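PDB 6DXU: glycosyl hydrolase family 2, TIM barrel domain protein from Parabacteroides merdae ATCC 43184, which is a gut bacterial glycoside hydrolase family 2 beta-glucuronidase, which probably removes glucuronic acid from glucuronide conjugates by hydrolysis. Local coordinates for residues 751-754 / 760-763. Residues are numbered along the deposited sequence; the frame is centred on the assembly and turned at random.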
ATOM      1  N   GLN D 751      56.794 -21.145  -8.365  1.00 26.12           N
ATOM      2  CA  GLN D 751      57.487 -19.874  -8.232  1.00 27.44           C
ATOM      3  C   GLN D 751      57.761 -19.300  -9.611  1.00 27.83           C
ATOM      4  O   GLN D 751      58.183 -20.020 -10.527  1.00 29.12           O
ATOM      5  CB  GLN D 751      58.805 -20.037  -7.454  1.00 33.79           C
ATOM      6  CG  GLN D 751      59.677 -18.782  -7.427  1.00 36.06           C
ATOM      7  CD  GLN D 751      60.995 -18.999  -6.691  1.00 41.50           C
ATOM      8  OE1 GLN D 751      61.118 -18.689  -5.501  1.00 42.02           O
ATOM      9  NE2 GLN D 751      61.982 -19.540  -7.397  1.00 45.50           N
ATOM     10  N   VAL D 752      57.522 -18.001  -9.745  1.00 26.23           N
ATOM     11  CA  VAL D 752      57.863 -17.230 -10.933  1.00 25.62           C
ATOM     12  C   VAL D 752      58.943 -16.239 -10.538  1.00 31.06           C
ATOM     13  O   VAL D 752      58.833 -15.582  -9.497  1.00 26.80           O
ATOM     14  CB  VAL D 752      56.636 -16.491 -11.497  1.00 26.23           C
ATOM     15  CG1 VAL D 752      57.034 -15.606 -12.674  1.00 31.29           C
ATOM     16  CG2 VAL D 752      55.557 -17.479 -11.886  1.00 27.64           C
ATOM     17  N   GLN D 753      59.981 -16.124 -11.364  1.00 26.81           N
ATOM     18  CA  GLN D 753      61.022 -15.123 -11.158  1.00 28.98           C
ATOM     19  C   GLN D 753      61.191 -14.323 -12.441  1.00 27.66           C
ATOM     20  O   GLN D 753      61.501 -14.887 -13.497  1.00 28.09           O
ATOM     21  CB  GLN D 753      62.350 -15.772 -10.743  1.00 30.90           C
ATOM     22  CG  GLN D 753      63.496 -14.783 -10.594  1.00 33.11           C
ATOM     23  CD  GLN D 753      63.300 -13.813  -9.438  1.00 31.02           C
ATOM     24  OE1 GLN D 753      63.203 -14.230  -8.288  1.00 41.00           O
ATOM     25  NE2 GLN D 753      63.264 -12.518  -9.736  1.00 29.68           N
ATOM     26  N   LEU D 754      61.007 -13.015 -12.349  1.00 23.46           N
ATOM     27  CA  LEU D 754      61.273 -12.142 -13.484  1.00 26.24           C
ATOM     28  C   LEU D 754      62.779 -11.923 -13.616  1.00 31.29           C
ATOM     29  O   LEU D 754      63.464 -11.614 -12.637  1.00 28.06           O
ATOM     30  CB  LEU D 754      60.549 -10.809 -13.309  1.00 26.77           C
ATOM     31  CG  LEU D 754      59.027 -10.898 -13.372  1.00 26.29           C
ATOM     32  CD1 LEU D 754      58.369  -9.707 -12.679  1.00 30.17           C
ATOM     33  CD2 LEU D 754      58.585 -10.950 -14.825  1.00 30.58           C
ATOM     34  N   ILE D 760      69.491 -12.147 -15.224  1.00 30.21           N
ATOM     35  CA  ILE D 760      69.658 -11.622 -13.870  1.00 28.40           C
ATOM     36  C   ILE D 760      68.287 -11.370 -13.253  1.00 26.62           C
ATOM     37  O   ILE D 760      67.399 -10.818 -13.904  1.00 28.47           O
ATOM     38  CB  ILE D 760      70.505 -10.333 -13.876  1.00 31.25           C
ATOM     39  CG1 ILE D 760      71.864 -10.570 -14.548  1.00 28.72           C
ATOM     40  CG2 ILE D 760      70.725  -9.835 -12.443  1.00 32.64           C
ATOM     41  CD1 ILE D 760      72.654 -11.665 -13.897  1.00 30.77           C
ATOM     42  N   ARG D 761      68.119 -11.758 -11.986  1.00 32.53           N
ATOM     43  CA  ARG D 761      66.847 -11.539 -11.301  1.00 30.12           C
ATOM     44  C   ARG D 761      66.574 -10.045 -11.140  1.00 30.47           C
ATOM     45  O   ARG D 761      67.420  -9.299 -10.633  1.00 28.15           O
ATOM     46  CB  ARG D 761      66.852 -12.223  -9.939  1.00 30.48           C
ATOM     47  CG  ARG D 761      66.921 -13.735 -10.009  1.00 30.48           C
ATOM     48  CD  ARG D 761      67.126 -14.338  -8.635  1.00 32.67           C
ATOM     49  NE  ARG D 761      68.428 -13.968  -8.090  1.00 28.97           N
ATOM     50  CZ  ARG D 761      69.037 -14.607  -7.098  1.00 32.10           C
ATOM     51  NH1 ARG D 761      68.465 -15.659  -6.527  1.00 33.72           N
ATOM     52  NH2 ARG D 761      70.225 -14.192  -6.682  1.00 32.01           N
ATOM     53  N   CYS D 762      65.375  -9.617 -11.543  1.00 27.60           N
ATOM     54  CA  CYS D 762      64.956  -8.216 -11.440  1.00 27.41           C
ATOM     55  C   CYS D 762      64.362  -7.976 -10.054  1.00 31.25           C
ATOM     56  O   CYS D 762      63.145  -7.951  -9.860  1.00 29.86           O
ATOM     57  CB  CYS D 762      63.941  -7.880 -12.523  1.00 29.70           C
ATOM     58  SG  CYS D 762      64.491  -8.186 -14.218  1.00 31.37           S
ATOM     59  N   LEU D 763      65.243  -7.727  -9.087  1.00 25.40           N
ATOM     60  CA  LEU D 763      64.838  -7.745  -7.688  1.00 28.28           C
ATOM     61  C   LEU D 763      63.976  -6.555  -7.270  1.00 28.74           C
ATOM     62  O   LEU D 763      63.454  -6.571  -6.151  1.00 29.15           O
ATOM     63  CB  LEU D 763      66.070  -7.812  -6.791  1.00 26.16           C
ATOM     64  CG  LEU D 763      66.863  -9.109  -6.942  1.00 27.07           C
ATOM     65  CD1 LEU D 763      68.134  -9.047  -6.109  1.00 27.14           C
ATOM     66  CD2 LEU D 763      65.994 -10.318  -6.561  1.00 27.55           C
TER
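The side-chain amide of Q753 carries the aliphatic part of R761 on one face: R761 CB lies over Q753 NE2 (3.6 Å), R761 CG over Q753 CD (3.7 Å) and R761 CD over Q753 OE1 (3.9 Å). A bend at chi3 (-66°) leads the guanidinium away from the amide, and its plane lies 71° from that of the amide; it reaches strand 715-726, where NH2 forms a salt bridge with E724 and NE bonds Q726. In its own plane the amide points Q753 NE2 at the backbone O of L754, 3.0 Å away and nearly straight. The bend of Q753 at chi2 (67°) folds the amide back to reach this next residue's carbonyl. The same oxygen, L754 O, accepts C762 N at 3.0 Å, an equally straight bond that comes from the opposite face of the carbonyl plane. C762 is the centre of an inverse gamma turn, and its CB and SG flank the oxygen. The contact joins the end of strand 747-755, between strands 735-744 and 798-804 in an antiparallel sheet of the C-terminal region, to the loop leading to strand 768-775. Two N-H donors thus grip the carbonyl oxygen of buried L754, one of them also fixing the amide's rotation, while the arginine meets the glutamine through its methylenes and its guanidinium is paired with E724 and Q726.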